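Local coordinates for protein putative D-tyrosyl-tRNA(Tyr) deacylase 2 (Leishmania major, PDB 1TC5) that probably hydrolyses D-tyrosyl-tRNA(Tyr) to D-tyrosine and free tRNA(Tyr), and may thereby protect the cell from D-tyrosine, at residues 56-61 with 123-128; 84-89 with 135-140; 129-134 with 139-144. All coordinates share one frame; numbering follows the deposited sequence.

Contact 1: 56-61 with 123-128; sequences EALRHA and AALYDR
Apolar packing centres on L58, whose CD1 methyl presses against the alkyl root of R128. L58 CD1 lies 3.4 Å from R128 CG and almost as near to R128 CB, a tight fit. With chi1 at -164°, R128 sends CG away from its own N, and a bend at chi2 follows. This puts the CB–CG portion against leucine while the guanidinium turns aside. L125 adds a looser touch: its CD2 is 4.3 Å from L58 CD1.

No hydrogen bond joins the two helices here. Two like charges come close instead, with R59 NH2 4.2 Å from R128 NH2. R128 has an acid partner just ahead of segment 56-61, since its NH2 forms a salt bridge with D55. That bond probably offsets the nearness of the two positive groups.

The axes of the two short segments approach to 11.1 Å and cross at -52°. L58 also packs on F129 and F132 of helix 119-136. On the sheet side, L58 and A61 pack on I11, and L125 packs on F44. I11 and F44 belong to neighbouring strands of the mixed sheet. Two helices covering one face of a beta-sheet, with L58 wedged between them, form a layered alpha/beta packing.

Contact 2: 84-89 with 135-140; sequences QSLEEC and VARGVD
R137 reaches from the Schellman motif that ends helix 119-136 to the type I beta turn running from L86 to C89. Its guanidinium bridges two carbonyls of that turn. In the motif, G138 has positive phi (74°), and its N bonds back to V135 O. R137 lies just before this glycine.

The R137 side chain bends at both chi2 and chi3, and this brings its end to the turn although CB does not point there. R137 NH1 donates to L86 O at 2.8 Å, with the acceptor close to the guanidinium plane. R137 NH2 donates to C89 O at 2.9 Å and also bonds to M92 O further along the loop. Two nitrogens anchored on separate carbonyls should fix the rotation of the group.

L86 also covers one face of the guanidinium. Its CB is 3.8 Å from R137 NH1, and its CD2 is equally near R137 NH2. The two side chains cross at about a right angle. L66 of helix 55-67 and I94 of strand 93-98 pack against both residues.

S85, just ahead of the turn, braces it through E88. E88 N donates to S85 OG at 3.0 Å, an ST motif, and S85 N donates to E88 OE2 at 2.9 Å.

L86 O accepts twice, and its donors come from opposite faces of its plane. C89 N closes the turn on L86 O at 2.9 Å, while R137 NH1 stands above the carbonyl plane, 75° out of it.

Contact 3: 129-134 with 139-144; sequences FCHFVR and VDESRV
E141 OE2 is gripped by two donors from helix 119-136, H131 ND1 at 2.8 Å and R134 NH1 at 3.0 Å. H131 ND1 uses the syn lone pair of the oxygen, and the acceptor lies exactly in the imidazole plane. Ring and carboxylate are nearly coplanar, 12° apart, and the acid lies at the ring edge. R134 NH1 comes in on the anti side, somewhat out of the carboxylate plane, and forms a salt bridge. The carboxylate is turned 45° against the guanidinium. Two donors on one oxygen should hold the carboxylate in a fixed orientation.

R134 CG is anti to the carbonyl carbon (chi1 -76°), and the chain bends at chi3. That bend folds the guanidinium back over its own helix, with one face above C130 C and H131 N. R134 CD also passes close to E141 OE2, at 3.3 Å.

The backbone link belongs to the Schellman motif at the helix end: V139 N donates to R134 O at 2.9 Å. V139 then turns its side chain to R134, with the two CB atoms 4.0 Å apart. V169 of strand 169-171 touches both residues.

E141 sits in a type I beta turn from D140 to R143. D140 OD1 accepts from S142 N at 3.2 Å, an Asx turn, and also from S142 OG at 2.8 Å, both from the same face of the carboxylate.

Overall arrangement
All three contacts draw on helix 119-136. Contact 1 uses its earlier turns, contact 3 its later ones and contact 2 its end. Contacts 1 and 3 have centres about 13 Å apart and touch through F132, whose CE2 lies 3.7 Å from L58 CB. Contacts 2 and 3 are closer, with centres about 11 Å apart, and share V139 and D140 where the chain leaves the helix. Contacts 1 and 2 do not touch; their centres are about 16 Å apart. Helix 55-67 takes part in contact 1 and also packs beside contact 2 through L66. The second subunit of the homodimer touches none of these segments.

Contact 1: 56-61 with 123-128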
loop_
_atom_site.group_PDB
_atom_site.type_symbol
_atom_site.label_atom_id
_atom_site.label_comp_id
_atom_site.label_asym_id
_atom_site.label_seq_id
_atom_site.Cartn_x
_atom_site.Cartn_y
_atom_site.Cartn_z
ATOM N N GLU A 56 26.450 -0.966 -6.428
ATOM C CA GLU A 56 26.084 -1.818 -7.569
ATOM C C GLU A 56 24.778 -2.553 -7.282
ATOM O O GLU A 56 23.965 -2.740 -8.183
ATOM C CB GLU A 56 27.198 -2.816 -7.920
ATOM N N ALA A 57 24.583 -2.941 -6.021
ATOM C CA ALA A 57 23.347 -3.572 -5.570
ATOM C C ALA A 57 22.158 -2.591 -5.481
ATOM O O ALA A 57 21.033 -2.962 -5.805
ATOM C CB ALA A 57 23.571 -4.262 -4.225
ATOM N N LEU A 58 22.397 -1.354 -5.042
ATOM C CA LEU A 58 21.340 -0.338 -5.034
ATOM C C LEU A 58 20.878 -0.007 -6.453
ATOM O O LEU A 58 19.685 0.134 -6.696
ATOM C CB LEU A 58 21.795 0.958 -4.359
ATOM C CG LEU A 58 21.516 1.182 -2.875
ATOM C CD1 LEU A 58 21.975 2.585 -2.515
ATOM C CD2 LEU A 58 20.052 0.984 -2.484
ATOM N N ARG A 59 21.832 0.136 -7.360
ATOM C CA ARG A 59 21.568 0.453 -8.773
ATOM C C ARG A 59 20.844 -0.699 -9.469
ATOM O O ARG A 59 20.039 -0.486 -10.384
ATOM C CB ARG A 59 22.880 0.717 -9.520
ATOM C CG ARG A 59 23.427 2.130 -9.376
ATOM C CD ARG A 59 24.458 2.515 -10.445
ATOM N NE ARG A 59 25.236 3.701 -10.065
ATOM C CZ ARG A 59 26.390 3.678 -9.398
ATOM N NH1 ARG A 59 26.947 2.526 -9.021
ATOM N NH2 ARG A 59 27.000 4.821 -9.101
ATOM N N HIS A 60 21.169 -1.916 -9.044
ATOM C CA HIS A 60 20.462 -3.101 -9.506
ATOM C C HIS A 60 19.009 -3.021 -9.096
ATOM O O HIS A 60 18.126 -3.359 -9.865
ATOM C CB HIS A 60 21.061 -4.403 -8.936
ATOM C CG HIS A 60 20.220 -5.619 -9.194
ATOM N ND1 HIS A 60 19.427 -6.201 -8.228
ATOM C CD2 HIS A 60 20.023 -6.340 -10.323
ATOM C CE1 HIS A 60 18.791 -7.236 -8.745
ATOM N NE2 HIS A 60 19.137 -7.343 -10.015
ATOM N N ALA A 61 18.759 -2.596 -7.867
ATOM C CA ALA A 61 17.391 -2.519 -7.387
ATOM C C ALA A 61 16.602 -1.446 -8.122
ATOM O O ALA A 61 15.394 -1.602 -8.328
ATOM C CB ALA A 61 17.344 -2.275 -5.888
ATOM N N ALA A 123 18.927 5.545 6.576
ATOM C CA ALA A 123 18.944 6.914 6.091
ATOM C C ALA A 123 19.880 7.053 4.882
ATOM O O ALA A 123 19.540 7.701 3.893
ATOM C CB ALA A 123 19.394 7.883 7.226
ATOM N N ALA A 124 21.060 6.446 4.986
ATOM C CA ALA A 124 22.072 6.510 3.929
ATOM C C ALA A 124 21.633 5.769 2.676
ATOM O O ALA A 124 21.769 6.288 1.573
ATOM C CB ALA A 124 23.389 5.943 4.419
ATOM N N LEU A 125 21.105 4.564 2.858
ATOM C CA LEU A 125 20.619 3.762 1.730
ATOM C C LEU A 125 19.434 4.458 1.054
ATOM O O LEU A 125 19.332 4.476 -0.171
ATOM C CB LEU A 125 20.238 2.348 2.179
ATOM C CG LEU A 125 21.392 1.427 2.638
ATOM C CD1 LEU A 125 20.857 0.209 3.349
ATOM C CD2 LEU A 125 22.224 0.992 1.453
ATOM N N TYR A 126 18.555 5.040 1.861
ATOM C CA TYR A 126 17.340 5.692 1.353
ATOM C C TYR A 126 17.700 6.904 0.509
ATOM O O TYR A 126 17.175 7.111 -0.591
ATOM C CB TYR A 126 16.450 6.172 2.496
ATOM C CG TYR A 126 15.256 6.979 2.039
ATOM C CD1 TYR A 126 14.197 6.368 1.366
ATOM C CD2 TYR A 126 15.177 8.337 2.276
ATOM C CE1 TYR A 126 13.105 7.098 0.915
ATOM C CE2 TYR A 126 14.082 9.069 1.844
ATOM C CZ TYR A 126 13.049 8.448 1.168
ATOM O OH TYR A 126 11.941 9.178 0.748
ATOM N N ASP A 127 18.578 7.714 1.064
ATOM C CA ASP A 127 19.096 8.870 0.360
ATOM C C ASP A 127 19.773 8.486 -0.966
ATOM O O ASP A 127 19.567 9.131 -1.995
ATOM C CB ASP A 127 20.074 9.603 1.269
ATOM C CG ASP A 127 20.497 10.926 0.711
ATOM O OD1 ASP A 127 19.641 11.831 0.664
ATOM O OD2 ASP A 127 21.656 11.149 0.300
ATOM N N ARG A 128 20.579 7.427 -0.924
ATOM C CA ARG A 128 21.328 6.978 -2.098
ATOM C C ARG A 128 20.380 6.430 -3.139
ATOM O O ARG A 128 20.518 6.703 -4.324
ATOM C CB ARG A 128 22.363 5.936 -1.676
ATOM C CG ARG A 128 23.446 5.655 -2.680
ATOM C CD ARG A 128 24.501 6.733 -2.752
ATOM N NE ARG A 128 25.478 6.476 -3.814
ATOM C CZ ARG A 128 26.053 7.413 -4.572
ATOM N NH1 ARG A 128 25.772 8.707 -4.422
ATOM N NH2 ARG A 128 26.928 7.050 -5.495
#

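Contact 2: 84-89 with 135-140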
loop_
_atom_site.group_PDB
_atom_site.type_symbol
_atom_site.label_atom_id
_atom_site.label_comp_id
_atom_site.label_asym_id
_atom_site.label_seq_id
_atom_site.Cartn_x
_atom_site.Cartn_y
_atom_site.Cartn_z
ATOM N N GLN A 84 3.936 -2.164 -18.830
ATOM C CA GLN A 84 4.987 -1.325 -19.374
ATOM C C GLN A 84 5.964 -1.033 -18.258
ATOM O O GLN A 84 5.602 -1.055 -17.075
ATOM C CB GLN A 84 4.400 -0.003 -19.888
ATOM C CG GLN A 84 3.521 -0.106 -21.124
ATOM C CD GLN A 84 3.055 1.300 -21.606
ATOM O OE1 GLN A 84 2.277 1.979 -20.921
ATOM N NE2 GLN A 84 3.519 1.708 -22.775
ATOM N N SER A 85 7.207 -0.781 -18.634
ATOM C CA SER A 85 8.210 -0.340 -17.687
ATOM C C SER A 85 8.147 1.175 -17.514
ATOM O O SER A 85 7.730 1.909 -18.406
ATOM C CB SER A 85 9.608 -0.716 -18.172
ATOM O OG SER A 85 9.903 -0.048 -19.363
ATOM N N LEU A 86 8.560 1.635 -16.344
ATOM C CA LEU A 86 8.774 3.049 -16.139
ATOM C C LEU A 86 9.792 3.562 -17.136
ATOM O O LEU A 86 9.651 4.668 -17.637
ATOM C CB LEU A 86 9.257 3.325 -14.712
ATOM C CG LEU A 86 8.109 3.368 -13.728
ATOM C CD1 LEU A 86 8.607 3.028 -12.323
ATOM C CD2 LEU A 86 7.421 4.768 -13.792
ATOM N N GLU A 87 10.803 2.749 -17.449
ATOM C CA GLU A 87 11.857 3.161 -18.371
ATOM C C GLU A 87 11.276 3.578 -19.729
ATOM O O GLU A 87 11.630 4.614 -20.262
ATOM C CB GLU A 87 12.913 2.050 -18.518
ATOM C CG GLU A 87 14.021 2.323 -19.534
ATOM C CD GLU A 87 14.994 1.154 -19.676
ATOM O OE1 GLU A 87 14.544 0.003 -19.917
ATOM O OE2 GLU A 87 16.229 1.379 -19.539
ATOM N N GLU A 88 10.335 2.811 -20.264
ATOM C CA GLU A 88 9.776 3.141 -21.578
ATOM C C GLU A 88 8.716 4.245 -21.497
ATOM O O GLU A 88 8.220 4.680 -22.523
ATOM C CB GLU A 88 9.218 1.888 -22.278
ATOM C CG GLU A 88 7.925 1.319 -21.708
ATOM C CD GLU A 88 7.609 -0.054 -22.283
ATOM O OE1 GLU A 88 7.768 -0.247 -23.513
ATOM O OE2 GLU A 88 7.234 -0.954 -21.504
ATOM N N CYS A 89 8.363 4.673 -20.285
ATOM C CA CYS A 89 7.469 5.821 -20.095
ATOM C C CYS A 89 8.166 6.875 -19.196
ATOM O O CYS A 89 7.817 7.036 -18.041
ATOM C CB CYS A 89 6.138 5.353 -19.512
ATOM S SG CYS A 89 5.316 4.049 -20.473
ATOM N N VAL A 135 18.493 10.351 -10.910
ATOM C CA VAL A 135 19.470 10.338 -11.996
ATOM C C VAL A 135 18.924 9.523 -13.174
ATOM O O VAL A 135 18.995 9.973 -14.317
ATOM C CB VAL A 135 20.855 9.836 -11.498
ATOM C CG1 VAL A 135 21.822 9.592 -12.646
ATOM C CG2 VAL A 135 21.447 10.852 -10.523
ATOM N N ALA A 136 18.332 8.361 -12.889
ATOM C CA ALA A 136 17.780 7.495 -13.945
ATOM C C ALA A 136 16.525 8.076 -14.612
ATOM O O ALA A 136 16.110 7.611 -15.678
ATOM C CB ALA A 136 17.475 6.089 -13.390
ATOM N N ARG A 137 15.913 9.067 -13.976
ATOM C CA ARG A 137 14.750 9.748 -14.538
ATOM C C ARG A 137 15.079 11.127 -15.122
ATOM O O ARG A 137 14.182 11.830 -15.605
ATOM C CB ARG A 137 13.629 9.836 -13.486
ATOM C CG ARG A 137 13.202 8.480 -12.935
ATOM C CD ARG A 137 12.666 7.533 -13.988
ATOM N NE ARG A 137 11.280 7.831 -14.349
ATOM C CZ ARG A 137 10.623 7.211 -15.322
ATOM N NH1 ARG A 137 11.236 6.323 -16.071
ATOM N NH2 ARG A 137 9.352 7.496 -15.567
ATOM N N GLY A 138 16.354 11.500 -15.110
ATOM C CA GLY A 138 16.810 12.719 -15.751
ATOM C C GLY A 138 16.439 13.978 -14.993
ATOM O O GLY A 138 16.341 15.048 -15.586
ATOM N N VAL A 139 16.221 13.855 -13.688
ATOM C CA VAL A 139 15.862 15.009 -12.856
ATOM C C VAL A 139 17.035 15.990 -12.753
ATOM O O VAL A 139 18.172 15.592 -12.516
ATOM C CB VAL A 139 15.392 14.583 -11.436
ATOM C CG1 VAL A 139 15.112 15.800 -10.564
ATOM C CG2 VAL A 139 14.142 13.675 -11.506
ATOM N N ASP A 140 16.735 17.273 -12.947
ATOM C CA ASP A 140 17.707 18.348 -12.738
ATOM C C ASP A 140 17.793 18.612 -11.223
ATOM O O ASP A 140 16.997 19.349 -10.637
ATOM C CB ASP A 140 17.325 19.602 -13.524
ATOM C CG ASP A 140 18.356 20.721 -13.401
ATOM O OD1 ASP A 140 19.370 20.584 -12.658
ATOM O OD2 ASP A 140 18.204 21.798 -14.000
#

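Contact 3: 129-134 with 139-144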
loop_
_atom_site.group_PDB
_atom_site.type_symbol
_atom_site.label_atom_id
_atom_site.label_comp_id
_atom_site.label_asym_id
_atom_site.label_seq_id
_atom_site.Cartn_x
_atom_site.Cartn_y
_atom_site.Cartn_z
ATOM N N PHE A 129 19.381 5.695 -2.679
ATOM C CA PHE A 129 18.375 5.124 -3.551
ATOM C C PHE A 129 17.536 6.194 -4.257
ATOM O O PHE A 129 17.263 6.064 -5.445
ATOM C CB PHE A 129 17.468 4.183 -2.761
ATOM C CG PHE A 129 16.364 3.593 -3.569
ATOM C CD1 PHE A 129 16.569 2.413 -4.281
ATOM C CD2 PHE A 129 15.116 4.207 -3.614
ATOM C CE1 PHE A 129 15.543 1.846 -5.025
ATOM C CE2 PHE A 129 14.063 3.634 -4.357
ATOM C CZ PHE A 129 14.292 2.465 -5.072
ATOM N N CYS A 130 17.163 7.259 -3.542
ATOM C CA CYS A 130 16.405 8.347 -4.136
ATOM C C CYS A 130 17.262 9.121 -5.149
ATOM O O CYS A 130 16.761 9.515 -6.203
ATOM C CB CYS A 130 15.855 9.293 -3.055
ATOM S SG CYS A 130 14.603 8.577 -1.905
ATOM N N HIS A 131 18.539 9.333 -4.821
ATOM C CA HIS A 131 19.487 9.942 -5.764
ATOM C C HIS A 131 19.575 9.162 -7.101
ATOM O O HIS A 131 19.525 9.752 -8.189
ATOM C CB HIS A 131 20.873 10.059 -5.109
ATOM C CG HIS A 131 21.961 10.447 -6.066
ATOM N ND1 HIS A 131 21.885 11.573 -6.860
ATOM C CD2 HIS A 131 23.136 9.847 -6.374
ATOM C CE1 HIS A 131 22.973 11.654 -7.609
ATOM N NE2 HIS A 131 23.742 10.615 -7.340
ATOM N N PHE A 132 19.738 7.842 -7.010
ATOM C CA PHE A 132 19.865 6.991 -8.180
ATOM C C PHE A 132 18.608 7.038 -9.029
ATOM O O PHE A 132 18.691 6.972 -10.237
ATOM C CB PHE A 132 20.181 5.544 -7.777
ATOM C CG PHE A 132 21.599 5.313 -7.300
ATOM C CD1 PHE A 132 22.648 6.172 -7.647
ATOM C CD2 PHE A 132 21.893 4.189 -6.528
ATOM C CE1 PHE A 132 23.947 5.929 -7.215
ATOM C CE2 PHE A 132 23.192 3.943 -6.090
ATOM C CZ PHE A 132 24.223 4.812 -6.445
ATOM N N VAL A 133 17.437 7.132 -8.398
ATOM C CA VAL A 133 16.168 7.188 -9.139
ATOM C C VAL A 133 16.079 8.532 -9.866
ATOM O O VAL A 133 15.777 8.578 -11.050
ATOM C CB VAL A 133 14.928 6.927 -8.208
ATOM C CG1 VAL A 133 13.562 7.062 -8.959
ATOM C CG2 VAL A 133 15.023 5.539 -7.584
ATOM N N ARG A 134 16.382 9.621 -9.166
ATOM C CA ARG A 134 16.432 10.953 -9.780
ATOM C C ARG A 134 17.315 10.962 -11.028
ATOM O O ARG A 134 16.929 11.507 -12.071
ATOM C CB ARG A 134 16.995 12.009 -8.805
ATOM C CG ARG A 134 16.058 12.492 -7.697
ATOM C CD ARG A 134 16.765 13.462 -6.722
ATOM N NE ARG A 134 16.489 13.150 -5.335
ATOM C CZ ARG A 134 17.377 13.153 -4.358
ATOM N NH1 ARG A 134 18.653 13.440 -4.578
ATOM N NH2 ARG A 134 16.970 12.862 -3.129
ATOM N N VAL A 139 16.221 13.855 -13.688
ATOM C CA VAL A 139 15.862 15.009 -12.856
ATOM C C VAL A 139 17.035 15.990 -12.753
ATOM O O VAL A 139 18.172 15.592 -12.516
ATOM C CB VAL A 139 15.392 14.583 -11.436
ATOM C CG1 VAL A 139 15.112 15.800 -10.564
ATOM C CG2 VAL A 139 14.142 13.675 -11.506
ATOM N N ASP A 140 16.735 17.273 -12.947
ATOM C CA ASP A 140 17.707 18.348 -12.738
ATOM C C ASP A 140 17.793 18.612 -11.223
ATOM O O ASP A 140 16.997 19.349 -10.637
ATOM C CB ASP A 140 17.325 19.602 -13.524
ATOM C CG ASP A 140 18.356 20.721 -13.401
ATOM O OD1 ASP A 140 19.370 20.584 -12.658
ATOM O OD2 ASP A 140 18.204 21.798 -14.000
ATOM N N GLU A 141 18.788 17.989 -10.604
ATOM C CA GLU A 141 18.929 18.002 -9.154
ATOM C C GLU A 141 19.280 19.397 -8.604
ATOM O O GLU A 141 19.164 19.613 -7.401
ATOM C CB GLU A 141 19.952 16.930 -8.683
ATOM C CG GLU A 141 19.461 15.472 -8.765
ATOM C CD GLU A 141 20.439 14.447 -8.169
ATOM O OE1 GLU A 141 21.598 14.380 -8.631
ATOM O OE2 GLU A 141 20.062 13.674 -7.253
ATOM N N SER A 142 19.662 20.343 -9.477
ATOM C CA SER A 142 19.906 21.730 -9.063
ATOM C C SER A 142 18.627 22.594 -9.013
ATOM O O SER A 142 18.656 23.735 -8.517
ATOM C CB SER A 142 20.962 22.372 -9.974
ATOM O OG SER A 142 20.378 22.776 -11.194
ATOM N N ARG A 143 17.529 22.068 -9.552
ATOM C CA ARG A 143 16.244 22.767 -9.609
ATOM C C ARG A 143 15.217 22.227 -8.602
ATOM O O ARG A 143 14.129 22.785 -8.475
ATOM C CB ARG A 143 15.681 22.658 -11.029
ATOM C CG ARG A 143 16.192 23.731 -11.990
ATOM C CD ARG A 143 15.163 24.823 -12.314
ATOM N NE ARG A 143 15.753 26.158 -12.288
ATOM C CZ ARG A 143 16.562 26.657 -13.224
ATOM N NH1 ARG A 143 16.901 25.944 -14.295
ATOM N NH2 ARG A 143 17.039 27.891 -13.087
ATOM N N VAL A 144 15.565 21.156 -7.884
ATOM C CA VAL A 144 14.651 20.547 -6.913
ATOM C C VAL A 144 15.202 20.561 -5.494
ATOM O O VAL A 144 16.412 20.690 -5.279
ATOM C CB VAL A 144 14.291 19.075 -7.289
ATOM C CG1 VAL A 144 13.730 19.008 -8.690
ATOM C CG2 VAL A 144 15.497 18.117 -7.132
#